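Local coordinates for aeromonas extracellular serine protease (Aeromonas sobria, PDB 3WQB), which cleaves peptide bonds after paired basic residues, one of them lysine, as a calcium-binding, furin-like secreted serine protease and probable virulence factor, at residues P86-N91 against H115-S120; V72-V77 against G121-V126; P94-V99 against D104-T109; N128-K133 against C326-V331. The protein carries 1 engineered substitution. All coordinates share one frame; numbering follows the deposited sequence.

Contact 1: residues P86-N91 against H115-S120; sequences PDLADN and HGTSVS. With CA (calcium ion), chain C.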
loop_
_atom_site.group_PDB
_atom_site.type_symbol
_atom_site.label_atom_id
_atom_site.label_comp_id
_atom_site.label_asym_id
_atom_site.label_seq_id
_atom_site.Cartn_x
_atom_site.Cartn_y
_atom_site.Cartn_z
ATOM N N PRO A 86 2.437 -28.204 4.106
ATOM C CA PRO A 86 3.603 -28.855 4.714
ATOM C C PRO A 86 4.820 -27.940 4.861
ATOM O O PRO A 86 5.676 -28.180 5.730
ATOM C CB PRO A 86 3.914 -30.019 3.755
ATOM C CG PRO A 86 3.198 -29.706 2.493
ATOM C CD PRO A 86 1.995 -28.891 2.878
ATOM N N ASP A 87 4.876 -26.878 4.056
ATOM C CA ASP A 87 5.998 -25.946 4.123
ATOM C C ASP A 87 5.650 -24.657 4.862
ATOM O O ASP A 87 6.427 -23.708 4.829
ATOM C CB ASP A 87 6.564 -25.659 2.720
ATOM C CG ASP A 87 8.088 -25.568 2.712
ATOM O OD1 ASP A 87 8.736 -26.056 3.674
ATOM O OD2 ASP A 87 8.652 -25.028 1.732
ATOM N N LEU A 88 4.495 -24.642 5.537
ATOM C CA LEU A 88 4.086 -23.504 6.378
ATOM C C LEU A 88 3.713 -23.874 7.810
ATOM O O LEU A 88 3.913 -23.079 8.729
ATOM C CB LEU A 88 2.912 -22.736 5.756
ATOM C CG LEU A 88 3.173 -22.081 4.397
ATOM C CD1 LEU A 88 1.874 -21.575 3.792
ATOM C CD2 LEU A 88 4.191 -20.943 4.512
ATOM N N ALA A 89 3.167 -25.076 7.992
ATOM C CA ALA A 89 2.532 -25.469 9.249
ATOM C C ALA A 89 3.408 -25.267 10.474
ATOM O O ALA A 89 2.934 -24.768 11.495
ATOM C CB ALA A 89 2.053 -26.920 9.169
ATOM N N ASP A 90 4.686 -25.637 10.368
ATOM C CA ASP A 90 5.598 -25.509 11.513
ATOM C C ASP A 90 5.755 -24.067 11.988
ATOM O O ASP A 90 6.136 -23.829 13.140
ATOM C CB ASP A 90 6.986 -26.073 11.193
ATOM C CG ASP A 90 7.012 -27.585 11.096
ATOM O OD1 ASP A 90 6.025 -28.245 11.488
ATOM O OD2 ASP A 90 8.047 -28.113 10.624
ATOM N N ASN A 91 5.482 -23.115 11.098
ATOM C CA ASN A 91 5.605 -21.697 11.426
ATOM C C ASN A 91 4.289 -21.006 11.752
ATOM O O ASN A 91 4.264 -19.803 11.990
ATOM C CB ASN A 91 6.351 -20.956 10.309
ATOM C CG ASN A 91 7.849 -21.233 10.336
ATOM O OD1 ASN A 91 8.386 -21.717 11.348
ATOM N ND2 ASN A 91 8.530 -20.941 9.239
ATOM N N HIS A 115 -3.676 -16.258 -2.791
ATOM C CA HIS A 115 -2.870 -15.064 -2.657
ATOM C C HIS A 115 -2.180 -15.002 -1.286
ATOM O O HIS A 115 -0.959 -14.794 -1.198
ATOM C CB HIS A 115 -3.805 -13.879 -2.906
ATOM C CG HIS A 115 -3.127 -12.560 -3.050
ATOM N ND1 HIS A 115 -2.974 -11.682 -1.999
ATOM C CD2 HIS A 115 -2.637 -11.932 -4.143
ATOM C CE1 HIS A 115 -2.390 -10.579 -2.431
ATOM N NE2 HIS A 115 -2.193 -10.697 -3.734
ATOM N N GLY A 116 -2.947 -15.208 -0.226
ATOM C CA GLY A 116 -2.431 -15.113 1.139
ATOM C C GLY A 116 -1.420 -16.205 1.453
ATOM O O GLY A 116 -0.457 -15.983 2.189
ATOM N N THR A 117 -1.659 -17.400 0.919
ATOM C CA THR A 117 -0.757 -18.525 1.104
ATOM C C THR A 117 0.561 -18.274 0.369
ATOM O O THR A 117 1.644 -18.554 0.892
ATOM C CB THR A 117 -1.450 -19.826 0.668
ATOM O OG1 THR A 117 -2.613 -20.011 1.486
ATOM C CG2 THR A 117 -0.535 -21.038 0.806
ATOM N N SER A 118 0.465 -17.708 -0.830
ATOM C CA SER A 118 1.660 -17.329 -1.590
ATOM C C SER A 118 2.472 -16.240 -0.875
ATOM O O SER A 118 3.692 -16.327 -0.776
ATOM C CB SER A 118 1.275 -16.891 -3.004
ATOM O OG SER A 118 0.685 -17.953 -3.742
ATOM N N VAL A 119 1.778 -15.215 -0.389
ATOM C CA VAL A 119 2.384 -14.168 0.445
ATOM C C VAL A 119 3.125 -14.773 1.640
ATOM O O VAL A 119 4.290 -14.442 1.902
ATOM C CB VAL A 119 1.287 -13.169 0.925
ATOM C CG1 VAL A 119 1.773 -12.274 2.061
ATOM C CG2 VAL A 119 0.807 -12.315 -0.235
ATOM N N SER A 120 2.441 -15.670 2.355
ATOM C CA SER A 120 2.988 -16.268 3.557
ATOM C C SER A 120 4.291 -17.019 3.319
ATOM O O SER A 120 5.218 -16.915 4.121
ATOM C CB SER A 120 1.955 -17.172 4.236
ATOM O OG SER A 120 0.846 -16.392 4.651
HETATM CA CA CA C . 10.904 -25.527 2.738
#

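Contact 2: residues V72-V77 against G121-V126; sequences VNVAVV and GIIAAV. With CA (calcium ion), chain C.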
loop_
_atom_site.group_PDB
_atom_site.type_symbol
_atom_site.label_atom_id
_atom_site.label_comp_id
_atom_site.label_asym_id
_atom_site.label_seq_id
_atom_site.Cartn_x
_atom_site.Cartn_y
_atom_site.Cartn_z
ATOM N N VAL A 72 9.972 -13.471 15.820
ATOM C CA VAL A 72 9.156 -12.418 15.186
ATOM C C VAL A 72 7.800 -12.925 14.703
ATOM O O VAL A 72 7.734 -13.866 13.911
ATOM C CB VAL A 72 9.900 -11.728 14.030
ATOM C CG1 VAL A 72 9.056 -10.574 13.447
ATOM C CG2 VAL A 72 11.230 -11.183 14.515
ATOM N N ASN A 73 6.730 -12.294 15.190
ATOM C CA ASN A 73 5.359 -12.669 14.849
ATOM C C ASN A 73 4.838 -11.787 13.723
ATOM O O ASN A 73 4.859 -10.554 13.831
ATOM C CB ASN A 73 4.437 -12.547 16.066
ATOM C CG ASN A 73 4.737 -13.572 17.143
ATOM O OD1 ASN A 73 5.252 -14.664 16.871
ATOM N ND2 ASN A 73 4.399 -13.223 18.383
ATOM N N VAL A 74 4.412 -12.423 12.635
ATOM C CA VAL A 74 3.911 -11.728 11.460
ATOM C C VAL A 74 2.449 -12.093 11.208
ATOM O O VAL A 74 2.107 -13.281 11.144
ATOM C CB VAL A 74 4.740 -12.079 10.196
ATOM C CG1 VAL A 74 4.260 -11.268 9.003
ATOM C CG2 VAL A 74 6.229 -11.834 10.415
ATOM N N ALA A 75 1.596 -11.077 11.047
ATOM C CA ALA A 75 0.197 -11.280 10.646
ATOM C C ALA A 75 0.050 -11.073 9.146
ATOM O O ALA A 75 0.459 -10.038 8.615
ATOM C CB ALA A 75 -0.718 -10.320 11.379
ATOM N N VAL A 76 -0.559 -12.043 8.475
ATOM C CA VAL A 76 -0.861 -11.931 7.056
ATOM C C VAL A 76 -2.351 -11.670 6.913
ATOM O O VAL A 76 -3.183 -12.564 7.115
ATOM C CB VAL A 76 -0.408 -13.192 6.296
ATOM C CG1 VAL A 76 -0.780 -13.110 4.837
ATOM C CG2 VAL A 76 1.101 -13.355 6.434
ATOM N N VAL A 77 -2.680 -10.418 6.619
ATOM C CA VAL A 77 -4.063 -9.973 6.485
ATOM C C VAL A 77 -4.359 -10.002 4.985
ATOM O O VAL A 77 -3.913 -9.152 4.226
ATOM C CB VAL A 77 -4.257 -8.574 7.116
ATOM C CG1 VAL A 77 -5.721 -8.144 7.061
ATOM C CG2 VAL A 77 -3.748 -8.568 8.563
ATOM N N GLY A 121 4.372 -17.741 2.203
ATOM C CA GLY A 121 5.574 -18.492 1.868
ATOM C C GLY A 121 6.777 -17.614 1.575
ATOM O O GLY A 121 7.904 -17.969 1.915
ATOM N N ILE A 122 6.547 -16.476 0.921
ATOM C CA ILE A 122 7.622 -15.524 0.681
ATOM C C ILE A 122 8.238 -15.112 2.025
ATOM O O ILE A 122 9.464 -15.033 2.163
ATOM C CB ILE A 122 7.121 -14.317 -0.126
ATOM C CG1 ILE A 122 6.781 -14.756 -1.555
ATOM C CG2 ILE A 122 8.145 -13.173 -0.110
ATOM C CD1 ILE A 122 5.941 -13.745 -2.310
ATOM N N ILE A 123 7.387 -14.863 3.014
ATOM C CA ILE A 123 7.874 -14.473 4.332
ATOM C C ILE A 123 8.562 -15.604 5.072
ATOM O O ILE A 123 9.684 -15.437 5.558
ATOM C CB ILE A 123 6.744 -13.929 5.226
ATOM C CG1 ILE A 123 5.980 -12.804 4.529
ATOM C CG2 ILE A 123 7.307 -13.432 6.555
ATOM C CD1 ILE A 123 4.791 -12.305 5.296
ATOM N N ALA A 124 7.896 -16.752 5.159
ATOM C CA ALA A 124 8.250 -17.724 6.185
ATOM C C ALA A 124 8.042 -19.192 5.798
ATOM O O ALA A 124 7.744 -20.023 6.658
ATOM C CB ALA A 124 7.506 -17.394 7.481
ATOM N N ALA A 125 8.233 -19.536 4.527
ATOM C CA ALA A 125 8.275 -20.960 4.177
ATOM C C ALA A 125 9.350 -21.629 5.035
ATOM O O ALA A 125 10.435 -21.075 5.251
ATOM C CB ALA A 125 8.534 -21.166 2.689
ATOM N N VAL A 126 9.034 -22.819 5.520
ATOM C CA VAL A 126 9.891 -23.512 6.478
ATOM C C VAL A 126 11.219 -23.932 5.842
ATOM O O VAL A 126 11.269 -24.342 4.676
ATOM C CB VAL A 126 9.138 -24.733 7.083
ATOM C CG1 VAL A 126 10.019 -25.531 8.038
ATOM C CG2 VAL A 126 7.898 -24.244 7.800
HETATM CA CA CA C . 10.904 -25.527 2.738
#

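Contact 3: residues P94-V99 against D104-T109; sequences PGSKNV and DDPTPT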
loop_
_atom_site.group_PDB
_atom_site.type_symbol
_atom_site.label_atom_id
_atom_site.label_comp_id
_atom_site.label_asym_id
_atom_site.label_seq_id
_atom_site.Cartn_x
_atom_site.Cartn_y
_atom_site.Cartn_z
ATOM N N PRO A 94 -0.769 -20.002 17.096
ATOM C CA PRO A 94 -2.203 -19.853 17.346
ATOM C C PRO A 94 -2.702 -18.428 17.158
ATOM O O PRO A 94 -1.948 -17.465 17.355
ATOM C CB PRO A 94 -2.340 -20.243 18.824
ATOM C CG PRO A 94 -1.192 -21.142 19.070
ATOM C CD PRO A 94 -0.071 -20.551 18.273
ATOM N N GLY A 95 -3.973 -18.309 16.778
ATOM C CA GLY A 95 -4.631 -17.011 16.728
ATOM C C GLY A 95 -5.218 -16.591 15.395
ATOM O O GLY A 95 -5.932 -15.603 15.335
ATOM N N SER A 96 -4.921 -17.321 14.323
ATOM C CA SER A 96 -5.571 -17.044 13.040
ATOM C C SER A 96 -7.085 -17.068 13.185
ATOM O O SER A 96 -7.621 -17.776 14.048
ATOM C CB SER A 96 -5.188 -18.083 11.993
ATOM O OG SER A 96 -3.807 -18.057 11.685
ATOM N N LYS A 97 -7.771 -16.315 12.329
ATOM C CA LYS A 97 -9.227 -16.314 12.309
ATOM C C LYS A 97 -9.765 -16.318 10.886
ATOM O O LYS A 97 -9.322 -15.556 10.012
ATOM C CB LYS A 97 -9.817 -15.134 13.093
ATOM C CG LYS A 97 -11.333 -15.220 13.250
ATOM C CD LYS A 97 -11.911 -14.162 14.167
ATOM C CE LYS A 97 -13.430 -14.256 14.174
ATOM N NZ LYS A 97 -14.016 -13.247 15.096
ATOM N N ASN A 98 -10.728 -17.204 10.670
ATOM C CA ASN A 98 -11.536 -17.179 9.477
ATOM C C ASN A 98 -12.717 -16.263 9.768
ATOM O O ASN A 98 -13.602 -16.601 10.563
ATOM C CB ASN A 98 -12.012 -18.589 9.145
ATOM C CG ASN A 98 -12.639 -18.677 7.782
ATOM O OD1 ASN A 98 -13.419 -17.815 7.397
ATOM N ND2 ASN A 98 -12.304 -19.729 7.037
ATOM N N VAL A 99 -12.721 -15.083 9.162
ATOM C CA VAL A 99 -13.758 -14.100 9.479
ATOM C C VAL A 99 -15.084 -14.404 8.776
ATOM O O VAL A 99 -16.115 -13.817 9.112
ATOM C CB VAL A 99 -13.299 -12.641 9.209
ATOM C CG1 VAL A 99 -12.045 -12.318 10.009
ATOM C CG2 VAL A 99 -13.078 -12.389 7.717
ATOM N N ASP A 104 -10.956 -20.933 13.573
ATOM C CA ASP A 104 -9.551 -20.552 13.711
ATOM C C ASP A 104 -8.717 -20.995 12.506
ATOM O O ASP A 104 -7.486 -20.928 12.533
ATOM C CB ASP A 104 -8.955 -21.062 15.034
ATOM C CG ASP A 104 -8.731 -22.561 15.065
ATOM O OD1 ASP A 104 -9.067 -23.265 14.090
ATOM O OD2 ASP A 104 -8.216 -23.041 16.099
ATOM N N ASP A 105 -9.397 -21.426 11.448
ATOM C CA ASP A 105 -8.714 -21.962 10.278
ATOM C C ASP A 105 -9.046 -21.139 9.035
ATOM O O ASP A 105 -10.132 -21.272 8.480
ATOM C CB ASP A 105 -9.070 -23.445 10.085
ATOM C CG ASP A 105 -8.271 -24.105 8.968
ATOM O OD1 ASP A 105 -7.654 -23.381 8.170
ATOM O OD2 ASP A 105 -8.249 -25.354 8.885
ATOM N N PRO A 106 -8.108 -20.281 8.601
ATOM C CA PRO A 106 -8.353 -19.401 7.464
ATOM C C PRO A 106 -8.039 -20.037 6.108
ATOM O O PRO A 106 -7.820 -19.325 5.137
ATOM C CB PRO A 106 -7.409 -18.225 7.747
ATOM C CG PRO A 106 -6.234 -18.882 8.383
ATOM C CD PRO A 106 -6.814 -19.992 9.244
ATOM N N THR A 107 -8.046 -21.368 6.033
ATOM C CA THR A 107 -7.791 -22.065 4.773
ATOM C C THR A 107 -8.910 -21.755 3.780
ATOM O O THR A 107 -10.082 -21.898 4.117
ATOM C CB THR A 107 -7.673 -23.589 4.997
ATOM O OG1 THR A 107 -6.564 -23.848 5.867
ATOM C CG2 THR A 107 -7.463 -24.342 3.679
ATOM N N PRO A 108 -8.558 -21.309 2.559
ATOM C CA PRO A 108 -9.597 -21.009 1.575
ATOM C C PRO A 108 -10.337 -22.240 1.073
ATOM O O PRO A 108 -9.783 -23.350 1.063
ATOM C CB PRO A 108 -8.830 -20.372 0.414
ATOM C CG PRO A 108 -7.519 -20.043 0.932
ATOM C CD PRO A 108 -7.220 -20.925 2.082
ATOM N N THR A 109 -11.576 -22.014 0.639
ATOM C CA THR A 109 -12.388 -23.032 -0.032
ATOM C C THR A 109 -12.399 -22.830 -1.541
ATOM O O THR A 109 -12.852 -23.694 -2.293
ATOM C CB THR A 109 -13.845 -22.999 0.458
ATOM O OG1 THR A 109 -14.361 -21.673 0.315
ATOM C CG2 THR A 109 -13.921 -23.440 1.911
HETATM O O HOH W 1 -12.746 -20.689 4.342
#

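Contact 4: residues N128-K133 against C326-V331; sequences NAIGTK and CDYNGV. With CA (calcium ion), chain C; CA (calcium ion), chain E.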
loop_
_atom_site.group_PDB
_atom_site.type_symbol
_atom_site.label_atom_id
_atom_site.label_comp_id
_atom_site.label_asym_id
_atom_site.label_seq_id
_atom_site.Cartn_x
_atom_site.Cartn_y
_atom_site.Cartn_z
ATOM N N ASN A 128 13.635 -26.531 5.445
ATOM C CA ASN A 128 13.622 -27.985 5.609
ATOM C C ASN A 128 14.107 -28.632 4.306
ATOM O O ASN A 128 14.969 -28.069 3.621
ATOM C CB ASN A 128 12.220 -28.457 6.031
ATOM C CG ASN A 128 11.131 -27.944 5.104
ATOM O OD1 ASN A 128 11.411 -27.509 3.985
ATOM N ND2 ASN A 128 9.882 -27.986 5.566
ATOM N N ALA A 129 13.573 -29.804 3.962
ATOM C CA ALA A 129 14.012 -30.499 2.747
ATOM C C ALA A 129 12.952 -30.513 1.642
ATOM O O ALA A 129 13.069 -31.261 0.657
ATOM C CB ALA A 129 14.469 -31.921 3.075
ATOM N N ILE A 130 11.922 -29.682 1.804
ATOM C CA ILE A 130 10.856 -29.565 0.806
ATOM C C ILE A 130 10.653 -28.123 0.362
ATOM O O ILE A 130 11.001 -27.191 1.085
ATOM C CB ILE A 130 9.508 -30.168 1.293
ATOM C CG1 ILE A 130 8.993 -29.441 2.540
ATOM C CG2 ILE A 130 9.654 -31.675 1.552
ATOM C CD1 ILE A 130 7.537 -29.752 2.888
ATOM N N GLY A 131 10.119 -27.948 -0.839
ATOM C CA GLY A 131 9.646 -26.642 -1.274
ATOM C C GLY A 131 10.680 -25.543 -1.283
ATOM O O GLY A 131 11.803 -25.727 -1.760
ATOM N N THR A 132 10.275 -24.403 -0.735
ATOM C CA THR A 132 11.053 -23.170 -0.783
ATOM C C THR A 132 11.623 -22.834 0.595
ATOM O O THR A 132 11.363 -23.528 1.590
ATOM C CB THR A 132 10.163 -22.000 -1.233
ATOM O OG1 THR A 132 9.000 -21.950 -0.398
ATOM C CG2 THR A 132 9.750 -22.145 -2.710
ATOM N N LYS A 133 12.406 -21.758 0.639
ATOM C CA LYS A 133 12.926 -21.224 1.890
ATOM C C LYS A 133 12.373 -19.817 2.067
ATOM O O LYS A 133 12.528 -18.974 1.190
ATOM C CB LYS A 133 14.458 -21.187 1.861
ATOM C CG LYS A 133 15.109 -20.892 3.217
ATOM C CD LYS A 133 16.622 -20.708 3.076
ATOM C CE LYS A 133 17.303 -20.636 4.432
ATOM N NZ LYS A 133 18.758 -20.272 4.325
ATOM N N CYS A 326 1.694 -30.312 -6.460
ATOM C CA CYS A 326 1.375 -28.918 -6.819
ATOM C C CYS A 326 1.275 -28.011 -5.586
ATOM O O CYS A 326 0.330 -27.215 -5.468
ATOM C CB CYS A 326 0.071 -28.846 -7.625
ATOM S SG CYS A 326 0.056 -29.831 -9.138
ATOM N N ASP A 327 2.236 -28.148 -4.674
ATOM C CA ASP A 327 2.230 -27.394 -3.425
ATOM C C ASP A 327 2.917 -26.035 -3.549
ATOM O O ASP A 327 2.907 -25.263 -2.589
ATOM C CB ASP A 327 2.912 -28.185 -2.299
ATOM C CG ASP A 327 2.094 -29.369 -1.805
ATOM O OD1 ASP A 327 0.858 -29.413 -2.001
ATOM O OD2 ASP A 327 2.712 -30.256 -1.181
ATOM N N TYR A 328 3.527 -25.764 -4.707
ATOM C CA TYR A 328 4.296 -24.526 -4.946
ATOM C C TYR A 328 3.867 -23.905 -6.263
ATOM O O TYR A 328 3.318 -24.583 -7.127
ATOM C CB TYR A 328 5.819 -24.813 -4.902
ATOM C CG TYR A 328 6.104 -25.552 -3.633
ATOM C CD1 TYR A 328 6.216 -24.870 -2.429
ATOM C CD2 TYR A 328 6.114 -26.953 -3.604
ATOM C CE1 TYR A 328 6.387 -25.539 -1.232
ATOM C CE2 TYR A 328 6.281 -27.641 -2.410
ATOM C CZ TYR A 328 6.409 -26.927 -1.224
ATOM O OH TYR A 328 6.561 -27.579 -0.030
ATOM N N ASN A 329 4.057 -22.600 -6.399
ATOM C CA ASN A 329 3.763 -21.945 -7.675
ATOM C C ASN A 329 4.906 -20.993 -8.035
ATOM O O ASN A 329 5.719 -20.660 -7.174
ATOM C CB ASN A 329 2.384 -21.242 -7.663
ATOM C CG ASN A 329 2.363 -19.944 -6.843
ATOM O OD1 ASN A 329 2.984 -18.946 -7.223
ATOM N ND2 ASN A 329 1.592 -19.940 -5.751
ATOM N N GLY A 330 4.972 -20.592 -9.301
ATOM C CA GLY A 330 6.022 -19.686 -9.770
ATOM C C GLY A 330 5.476 -18.396 -10.346
ATOM O O GLY A 330 6.185 -17.673 -11.059
ATOM N N VAL A 331 4.208 -18.106 -10.063
ATOM C CA VAL A 331 3.526 -16.971 -10.690
ATOM C C VAL A 331 3.111 -15.873 -9.712
ATOM O O VAL A 331 2.575 -14.848 -10.129
ATOM C CB VAL A 331 2.297 -17.421 -11.515
ATOM C CG1 VAL A 331 2.718 -18.350 -12.646
ATOM C CG2 VAL A 331 1.242 -18.067 -10.614
HETATM CA CA CA C . 10.904 -25.527 2.738
HETATM CA CA CA E . -1.784 -26.192 -5.753
#

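Contact 1: residues P86-N91 against H115-S120
Leu-88 lays its forked end on one flank of the helix 115-124, and its two methyls divide the work. CD1 reaches the side chain of Thr-117, 3.9 Å from CG2, while CD2 comes down on the backbone one turn further on, 4.1 Å from the carbonyl carbon of Ser-120. The leucine and threonine side chains cross obliquely and meet through methyl groups. With CG set opposite its own carbonyl carbon (chi1 -62°) and the chain then extended, Leu-88 carries both branches out to the helix. On the threonine, CG2 is the branch offered to the leucine, whereas OG1 finds its polar partner at Ala-82.

Ser-120 lies beside this apolar contact, and its OG turns back along the helix to the carbonyl O of Gly-116, 2.8 Å away. That oxygen also accepts from the Ser-120 backbone N, and the two donors reach it from opposite faces of the carbonyl plane. The polar group is thus satisfied inside the helix.

Next to Leu-88, Asp-87 binds calcium through both carboxylate oxygens, OD1 at 2.4 Å. Helix 115-124 begins with His-115, the predicted histidine of the subtilisin-type charge relay, which is hydrogen-bonded to Asp-78. Strand 173-179 and helix 335-352 pack against other side chains of the helix, and the loop after strand 73-77 supplies Leu-88.

Contact 2: residues V72-V77 against G121-V126
Val-74 and Val-76 of strand 73-77 face Ile-123 of helix 115-124 in the alpha/beta core of a subtilisin-like domain, where a parallel sheet is covered by helices. Within this pair of segments one isoleucine methyl touches two valines spaced two residues apart on the strand, a worked example of one part of the packing between helix and sheet.

The meeting is apolar throughout. Ile-123 CD1 lies 3.9 Å from Val-74 CG1 and 4.0 Å from Val-76 CG2. The isoleucine crosses Val-74 at a slant, whereas it and Val-76 slide past each other in opposite directions. Different branches are used on the two valines: CG1 of Val-74 lies opposite its backbone N (chi1 -176°), whereas CG2 of Val-76 is the branch opposite the carbonyl carbon. Neighbours complete the packing, with Pro-340 of helix 335-352 and Asn-175 of strand 173-179 also touching Ile-123, and Leu-141 of strand 140-144 touching Val-76.

Backbone bonds run elsewhere: Val-74 pairs with Gln-140 and Gln-142 of strand 140-144, and in the other segment Ala-125 N bonds to Gly-121 O at 3.1 Å.

Metal binding is the third kind of interaction, and it lies beyond the helix. There the chain leads to Val-126, whose carbonyl O is bound to calcium at 2.3 Å.

Contact 3: residues P94-V99 against D104-T109
Asn-98 ND2 donates to two acceptors, Asp-105 O and a water that passes the link on to Thr-107 O, and so ties its segment to 104-109 at two points. The direct bond runs to Asp-105 O at 3.0 Å and is fairly straight, with an N-H...O angle of 161°. The acceptor lies almost in the amide plane of Asn-98, while the donor stands somewhat off the plane of the carbonyl. Having CG opposite the backbone N (chi1 -169°) directs the amide across to the other segment; the other amide atom, OD1, accepts from Asn-145 ND2 and Thr-101 N.

Ser-96 meets Pro-106 by packing, its CB lying 3.7 Å from CD of the ring, while its OG turns to the backbone N of Gly-143. Beside this, Asp-104 CA makes a CA-H...O contact with Ser-96 O.

Asp-105 OD1 accepts two bonds within its own segment. One comes from Thr-107 OG1 on its syn lone pair, at 2.6 Å, the other from Thr-107 N on the anti side, 34° out of the carboxylate plane; the latter closes an Asx turn. Both segments lack regular structure and belong to the long loop between strand 73-77 and helix 115-124. Between them the polar link is made by a side-chain amide and a water instead of backbone-backbone bonds, which, with the serine-proline packing, may steady the local shape of the loop.

Contact 4: residues N128-K133 against C326-V331
This is a CH-pi contact between a calcium-binding loop and the short strand 328-329, formed where the loop after helix 115-124 packs against one face of a tyrosine ring in the subtilisin-like domain. Gly-131 CA sits over that face of the Tyr-328 ring, 3.6 Å from its centroid and 27° off the normal. The approach is offset toward the rim: CZ is the ring atom closest to the glycine CA, at 3.2 Å. Glycine, with its positive phi (59°) and no side chain, lets backbone and ring lie this close. Torsion about the first bond of Tyr-328, with CG opposite the carbonyl carbon, brings the ring over the loop.

At the hydroxyl end of the ring, Ile-130 crosses Tyr-328 at about a right angle and brings CD1 to 3.8 Å from OH. Next along the chain from the glycine, Thr-132 touches the ring more loosely, its N 4.1 Å from Tyr-328 CE1.

The loop wraps a calcium ion. Asn-128 OD1 binds the metal at 2.4 Å, joined by the carbonyl oxygens of Ile-130 and Thr-132. The same OD1 accepts from Ile-130 N at 3.1 Å, from above its carbonyl plane, in an Asx turn.

A second calcium is bound by Cys-326 O, and Cys-326 is disulfide-bonded to Cys-301. Strand 328-329 pairs antiparallel with strand 293-296, whose Thr-296 touches both Tyr-328 and Thr-132, while the loop leads on toward strand 140-144.

How the contacts relate
Contacts 1, 2 and 4 converge on one calcium ion, to which each contributes ligands: Asp-87, Val-126, and Asn-128 with Ile-130 and Thr-132; Asn-29 completes the protein set. Contacts 1 and 2 share helix 115-124, with centres about 7 Å apart, and Asp-87 O lies 2.8 Å from Val-126 N, probably hydrogen-bonded. Contact 4, its centre about 10 Å from that of contact 1, meets it where Asp-87 CB packs on Tyr-328 OH at 3.4 Å. Contact 3 folds the intervening loop, about 12 Å from contact 1 between centres. Asp-78 directly follows strand 73-77 and His-115 opens helix 115-124, so the helix runs from the predicted charge relay toward the calcium site.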